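Local coordinates for D-glycero-alpha-D-manno-heptose 7-phosphate kinase (Campylobacter jejuni subsp. jejuni, PDB 4N3O), which phosphorylates D-glycero-alpha-D-manno-heptose 7-phosphate at C-1 with ATP, giving the 1,7-bisphosphate in the pathway to GDP-heptose for the capsule, at residues T121-V124 against G125-A129; L81-F84 against K85-N89. One frame throughout, in Å; residues are numbered along the deposited sequence.

Contact 1: residues T121-V124 against G125-A129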
ATOM      1  N   THR A 121       5.016 -11.231 -13.273  1.00 40.57           N
ATOM      2  CA  THR A 121       4.320 -11.241 -12.010  1.00 43.90           C
ATOM      3  C   THR A 121       3.153 -12.257 -12.017  1.00 44.11           C
ATOM      4  O   THR A 121       2.912 -12.945 -11.026  1.00 43.31           O
ATOM      5  CB  THR A 121       3.781  -9.817 -11.683  1.00 49.50           C
ATOM      6  OG1 THR A 121       4.875  -8.909 -11.507  1.00 52.80           O
ATOM      7  CG2 THR A 121       2.952  -9.815 -10.417  1.00 51.84           C
ATOM      8  N   LEU A 122       2.436 -12.349 -13.129  1.00 44.63           N
ATOM      9  CA  LEU A 122       1.309 -13.289 -13.233  1.00 45.15           C
ATOM     10  C   LEU A 122       1.787 -14.744 -13.235  1.00 42.63           C
ATOM     11  O   LEU A 122       1.268 -15.591 -12.485  1.00 39.98           O
ATOM     12  CB  LEU A 122       0.500 -13.001 -14.501  1.00 47.06           C
ATOM     13  CG  LEU A 122      -0.660 -13.940 -14.840  1.00 49.06           C
ATOM     14  CD1 LEU A 122      -1.670 -14.002 -13.715  1.00 46.57           C
ATOM     15  CD2 LEU A 122      -1.332 -13.482 -16.125  1.00 51.82           C
ATOM     16  N   VAL A 123       2.788 -15.030 -14.066  1.00 40.88           N
ATOM     17  CA  VAL A 123       3.321 -16.396 -14.182  1.00 39.76           C
ATOM     18  C   VAL A 123       3.850 -16.886 -12.829  1.00 38.60           C
ATOM     19  O   VAL A 123       3.612 -18.029 -12.426  1.00 36.37           O
ATOM     20  CB  VAL A 123       4.424 -16.497 -15.260  1.00 40.70           C
ATOM     21  CG1 VAL A 123       5.043 -17.897 -15.267  1.00 40.48           C
ATOM     22  CG2 VAL A 123       3.881 -16.133 -16.648  1.00 43.51           C
ATOM     23  N   VAL A 124       4.567 -16.015 -12.128  1.00 40.57           N
ATOM     24  CA  VAL A 124       5.101 -16.347 -10.797  1.00 39.08           C
ATOM     25  C   VAL A 124       3.982 -16.647  -9.790  1.00 36.13           C
ATOM     26  O   VAL A 124       4.044 -17.628  -9.073  1.00 36.09           O
ATOM     27  CB  VAL A 124       6.038 -15.236 -10.285  1.00 38.43           C
ATOM     28  CG1 VAL A 124       6.309 -15.372  -8.798  1.00 36.95           C
ATOM     29  CG2 VAL A 124       7.342 -15.269 -11.072  1.00 41.83           C
ATOM     30  N   GLY A 125       2.950 -15.823  -9.751  1.00 34.64           N
ATOM     31  CA  GLY A 125       1.863 -16.070  -8.817  1.00 34.25           C
ATOM     32  C   GLY A 125       1.166 -17.402  -9.038  1.00 35.76           C
ATOM     33  O   GLY A 125       0.824 -18.092  -8.091  1.00 37.47           O
ATOM     34  N   VAL A 126       0.974 -17.773 -10.298  1.00 35.64           N
ATOM     35  CA  VAL A 126       0.293 -19.020 -10.636  1.00 34.52           C
ATOM     36  C   VAL A 126       1.169 -20.244 -10.310  1.00 36.88           C
ATOM     37  O   VAL A 126       0.723 -21.203  -9.645  1.00 35.34           O
ATOM     38  CB  VAL A 126      -0.102 -18.991 -12.108  1.00 35.38           C
ATOM     39  CG1 VAL A 126      -0.706 -20.308 -12.531  1.00 36.57           C
ATOM     40  CG2 VAL A 126      -1.070 -17.836 -12.351  1.00 36.05           C
ATOM     41  N   ILE A 127       2.421 -20.201 -10.759  1.00 36.33           N
ATOM     42  CA  ILE A 127       3.357 -21.270 -10.478  1.00 37.64           C
ATOM     43  C   ILE A 127       3.398 -21.502  -8.980  1.00 38.08           C
ATOM     44  O   ILE A 127       3.349 -22.635  -8.524  1.00 38.09           O
ATOM     45  CB  ILE A 127       4.771 -20.927 -11.000  1.00 39.86           C
ATOM     46  CG1 ILE A 127       4.788 -20.995 -12.534  1.00 42.68           C
ATOM     47  CG2 ILE A 127       5.785 -21.914 -10.459  1.00 41.03           C
ATOM     48  CD1 ILE A 127       6.026 -20.415 -13.190  1.00 41.78           C
ATOM     49  N   LYS A 128       3.469 -20.417  -8.209  1.00 39.20           N
ATOM     50  CA  LYS A 128       3.528 -20.500  -6.736  1.00 36.84           C
ATOM     51  C   LYS A 128       2.284 -21.137  -6.153  1.00 36.67           C
ATOM     52  O   LYS A 128       2.346 -21.827  -5.150  1.00 40.78           O
ATOM     53  CB  LYS A 128       3.718 -19.106  -6.148  1.00 36.95           C
ATOM     54  CG  LYS A 128       3.846 -19.063  -4.644  1.00 37.90           C
ATOM     55  CD  LYS A 128       5.092 -19.756  -4.113  1.00 39.76           C
ATOM     56  CE  LYS A 128       5.094 -19.670  -2.605  1.00 40.95           C
ATOM     57  NZ  LYS A 128       6.263 -20.353  -2.024  1.00 47.61           N
ATOM     58  N   ALA A 129       1.149 -20.905  -6.787  1.00 37.09           N
ATOM     59  CA  ALA A 129      -0.089 -21.498  -6.332  1.00 38.41           C
ATOM     60  C   ALA A 129      -0.021 -23.028  -6.470  1.00 40.79           C
ATOM     61  O   ALA A 129      -0.395 -23.760  -5.560  1.00 39.22           O
ATOM     62  CB  ALA A 129      -1.249 -20.943  -7.131  1.00 40.30           C
TER
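Helix 118-134 of this GHMP kinase, whose first turn takes in the end of the loop 113-119 that probably binds ATP, runs through this contact for two of its turns. Four successive i to i+4 hydrogen bonds hold them: Gly125 N to Thr121 O, Val126 N to Leu122 O, Ile127 N to Val123 O and Lys128 N to Val124 O. The Ile127 bond is the straightest of the four, with an N-H...O angle of 170° and 3.0 Å between Ile127 N and Val123 O.

Along one flank Val123 and Ile127 lie side by side and point the same way. Val123 holds CG1 anti to its nitrogen (chi1 175°), which sends that methyl up the helix, and CD1 of Ile127 meets it at 3.4 Å. Ile127 CG1 stays close to the chain, 3.2 Å from Val123 O. A looser pair follows one residue back, where Leu122 CD1 lies 4.1 Å from Val126 CG2; the same Val126 methyl sits 3.2 Å from Leu122 O.

Gly125 puts bare backbone on the side of strand 6-21, and its carbonyl oxygen accepts a hydrogen bond from Thr9 OG1. Thr121 OG1 is hydrogen-bonded to Gly117 O of the 113-119 loop. Val123, Val124 and Ile127 also pack on Ala147 of helix 140-153. Residues 121-129 are thus a mostly buried, largely aliphatic part of the helix that in GHMP kinases starts at the glycine-rich phosphate-binding motif.

Contact 2: residues L81-F84 against K85-N89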
ATOM      1  N   LEU A  81      -6.449 -17.621 -22.779  1.00 68.81           N
ATOM      2  CA  LEU A  81      -5.611 -17.837 -21.605  1.00 61.56           C
ATOM      3  C   LEU A  81      -4.581 -18.946 -21.844  1.00 63.83           C
ATOM      4  O   LEU A  81      -4.363 -19.795 -20.983  1.00 64.96           O
ATOM      5  CB  LEU A  81      -6.476 -18.134 -20.376  1.00 58.55           C
ATOM      6  CG  LEU A  81      -7.480 -17.025 -20.001  1.00 62.29           C
ATOM      7  CD1 LEU A  81      -8.324 -17.432 -18.798  1.00 59.56           C
ATOM      8  CD2 LEU A  81      -6.775 -15.696 -19.716  1.00 62.33           C
ATOM      9  N   ASP A  82      -3.947 -18.924 -23.016  1.00 65.20           N
ATOM     10  CA  ASP A  82      -2.917 -19.919 -23.366  1.00 62.62           C
ATOM     11  C   ASP A  82      -1.747 -19.903 -22.398  1.00 58.50           C
ATOM     12  O   ASP A  82      -1.022 -20.892 -22.274  1.00 55.94           O
ATOM     13  CB  ASP A  82      -2.411 -19.712 -24.803  1.00 64.80           C
ATOM     14  CG  ASP A  82      -3.447 -20.109 -25.865  1.00 67.09           C
ATOM     15  OD1 ASP A  82      -4.310 -20.969 -25.582  1.00 63.17           O
ATOM     16  OD2 ASP A  82      -3.384 -19.569 -26.994  1.00 69.57           O
ATOM     17  N   ILE A  83      -1.568 -18.782 -21.699  1.00 57.70           N
ATOM     18  CA  ILE A  83      -0.486 -18.675 -20.719  1.00 53.51           C
ATOM     19  C   ILE A  83      -0.698 -19.662 -19.555  1.00 49.57           C
ATOM     20  O   ILE A  83       0.254 -20.269 -19.084  1.00 48.40           O
ATOM     21  CB  ILE A  83      -0.294 -17.214 -20.214  1.00 56.31           C
ATOM     22  CG1 ILE A  83       0.945 -17.104 -19.319  1.00 59.84           C
ATOM     23  CG2 ILE A  83      -1.527 -16.700 -19.484  1.00 55.24           C
ATOM     24  CD1 ILE A  83       2.239 -17.465 -20.032  1.00 64.16           C
ATOM     25  N   PHE A  84      -1.939 -19.859 -19.111  1.00 50.54           N
ATOM     26  CA  PHE A  84      -2.186 -20.809 -18.022  1.00 49.41           C
ATOM     27  C   PHE A  84      -2.016 -22.255 -18.496  1.00 50.91           C
ATOM     28  O   PHE A  84      -1.626 -23.120 -17.723  1.00 49.27           O
ATOM     29  CB  PHE A  84      -3.567 -20.628 -17.381  1.00 53.97           C
ATOM     30  CG  PHE A  84      -3.811 -19.251 -16.789  1.00 56.28           C
ATOM     31  CD1 PHE A  84      -2.780 -18.510 -16.223  1.00 53.39           C
ATOM     32  CD2 PHE A  84      -5.100 -18.750 -16.704  1.00 58.16           C
ATOM     33  CE1 PHE A  84      -3.027 -17.265 -15.675  1.00 54.23           C
ATOM     34  CE2 PHE A  84      -5.351 -17.509 -16.138  1.00 58.46           C
ATOM     35  CZ  PHE A  84      -4.313 -16.768 -15.619  1.00 53.15           C
ATOM     36  N   LYS A  85      -2.323 -22.527 -19.755  1.00 51.30           N
ATOM     37  CA  LYS A  85      -2.124 -23.878 -20.254  1.00 57.13           C
ATOM     38  C   LYS A  85      -0.637 -24.240 -20.216  1.00 53.07           C
ATOM     39  O   LYS A  85      -0.280 -25.310 -19.743  1.00 54.70           O
ATOM     40  CB  LYS A  85      -2.727 -24.074 -21.667  1.00 61.53           C
ATOM     41  CG  LYS A  85      -4.243 -24.254 -21.645  1.00 64.67           C
ATOM     42  CD  LYS A  85      -4.841 -24.554 -23.019  1.00 69.48           C
ATOM     43  CE  LYS A  85      -5.099 -23.311 -23.853  1.00 72.68           C
ATOM     44  NZ  LYS A  85      -6.232 -22.488 -23.330  1.00 73.27           N
ATOM     45  N   SER A  86       0.225 -23.346 -20.695  1.00 50.85           N
ATOM     46  CA  SER A  86       1.667 -23.611 -20.686  1.00 50.80           C
ATOM     47  C   SER A  86       2.133 -23.929 -19.266  1.00 52.75           C
ATOM     48  O   SER A  86       2.923 -24.837 -19.063  1.00 53.80           O
ATOM     49  CB  SER A  86       2.444 -22.406 -21.185  1.00 51.28           C
ATOM     50  OG  SER A  86       1.953 -21.948 -22.422  1.00 55.33           O
ATOM     51  N   ILE A  87       1.654 -23.154 -18.291  1.00 48.88           N
ATOM     52  CA  ILE A  87       2.013 -23.377 -16.913  1.00 47.58           C
ATOM     53  C   ILE A  87       1.493 -24.744 -16.495  1.00 47.06           C
ATOM     54  O   ILE A  87       2.246 -25.582 -16.000  1.00 48.36           O
ATOM     55  CB  ILE A  87       1.447 -22.266 -16.004  1.00 46.92           C
ATOM     56  CG1 ILE A  87       2.168 -20.941 -16.303  1.00 47.64           C
ATOM     57  CG2 ILE A  87       1.615 -22.644 -14.545  1.00 45.96           C
ATOM     58  CD1 ILE A  87       1.489 -19.716 -15.732  1.00 46.88           C
ATOM     59  N   TYR A  88       0.209 -24.983 -16.707  1.00 46.51           N
ATOM     60  CA  TYR A  88      -0.362 -26.278 -16.351  1.00 49.90           C
ATOM     61  C   TYR A  88       0.408 -27.445 -16.995  1.00 52.57           C
ATOM     62  O   TYR A  88       0.850 -28.370 -16.312  1.00 53.82           O
ATOM     63  CB  TYR A  88      -1.829 -26.346 -16.756  1.00 51.13           C
ATOM     64  CG  TYR A  88      -2.417 -27.706 -16.537  1.00 50.62           C
ATOM     65  CD1 TYR A  88      -2.756 -28.130 -15.268  1.00 48.42           C
ATOM     66  CD2 TYR A  88      -2.629 -28.575 -17.609  1.00 53.35           C
ATOM     67  CE1 TYR A  88      -3.289 -29.390 -15.057  1.00 51.47           C
ATOM     68  CE2 TYR A  88      -3.168 -29.832 -17.411  1.00 54.15           C
ATOM     69  CZ  TYR A  88      -3.493 -30.236 -16.130  1.00 52.42           C
ATOM     70  OH  TYR A  88      -4.022 -31.481 -15.915  1.00 53.61           O
ATOM     71  N   ASN A  89       0.567 -27.386 -18.312  1.00 53.86           N
ATOM     72  CA  ASN A  89       1.288 -28.422 -19.043  1.00 56.41           C
ATOM     73  C   ASN A  89       2.667 -28.714 -18.440  1.00 55.98           C
ATOM     74  O   ASN A  89       3.062 -29.868 -18.312  1.00 55.53           O
ATOM     75  CB  ASN A  89       1.430 -28.027 -20.513  1.00 58.26           C
ATOM     76  CG  ASN A  89       0.084 -27.943 -21.246  1.00 59.91           C
ATOM     77  OD1 ASN A  89      -0.939 -28.452 -20.783  1.00 55.06           O
ATOM     78  ND2 ASN A  89       0.094 -27.295 -22.404  1.00 62.18           N
TER
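The chain enters helix 82-96 here, with Leu81 at the N-cap in a left-handed conformation (phi 62°), and i to i+4 bonds follow, accepted by Asp82, Ile83 and Phe84. Tyr88 N to Phe84 O is the shortest of those across the contact at 2.8 Å, whereas Ile87 N to Ile83 O is weak at 3.3 Å.

Asp82 O takes two donors from one residue: Ser86 N and Ser86 OG, each at 3.2 Å, reach it from opposite faces of the carbonyl plane. The serine hydroxyl is thus folded back onto the preceding turn, with OG set beside its own nitrogen.

Lys85 bends at its last two torsions (chi3 -83°, chi4 -71°), curling the chain back toward the helix start. Its end lies alongside the carboxylate of Asp82: Lys85 NZ makes a salt bridge of 3.3 Å with Asp82 OD1, and Lys85 CE is nearer still to that oxygen, at 3.0 Å. The ammonium also pairs with Asp78 and is hydrogen-bonded to Tyr69 OH, while Asp82 OD1 accepts from Asp78 N; together they tie the helix start to Asp78 in the loop before it and to Tyr69 at the end of strand 65-70.

On the apolar flank Ile87 CD1 comes up at the edge of the Phe84 ring, near its plane, 4.5 Å from CD1 of that ring.

Phe84 touches Leu122 and Val126 of helix 118-134 and also Leu104 and Thr106 of strand 102-108, while Leu81, Lys85 and Tyr88 pack against strand 55-60.

How the contacts relate
Contacts 1 and 2 lie on two different helices packed together in the N-terminal family region of the kinase, their centres about 11 Å apart. Aliphatic side chains close the interface: Val126 CG1 is 3.9 Å from Ile87 CG2, and Val123 CG1 is 4.0 Å from Ile87 CD1. The other methyl of that valine, Val123 CG2, lies 4.0 Å from Ile83 CD1. Both contacts border the probable nucleotide site. In contact 1 the Val123 side chain is about 5 Å from that of Glu151, a likely magnesium ligand; in contact 2 the Leu81 side chain is about 4 Å from that of Ser60, which probably binds ATP.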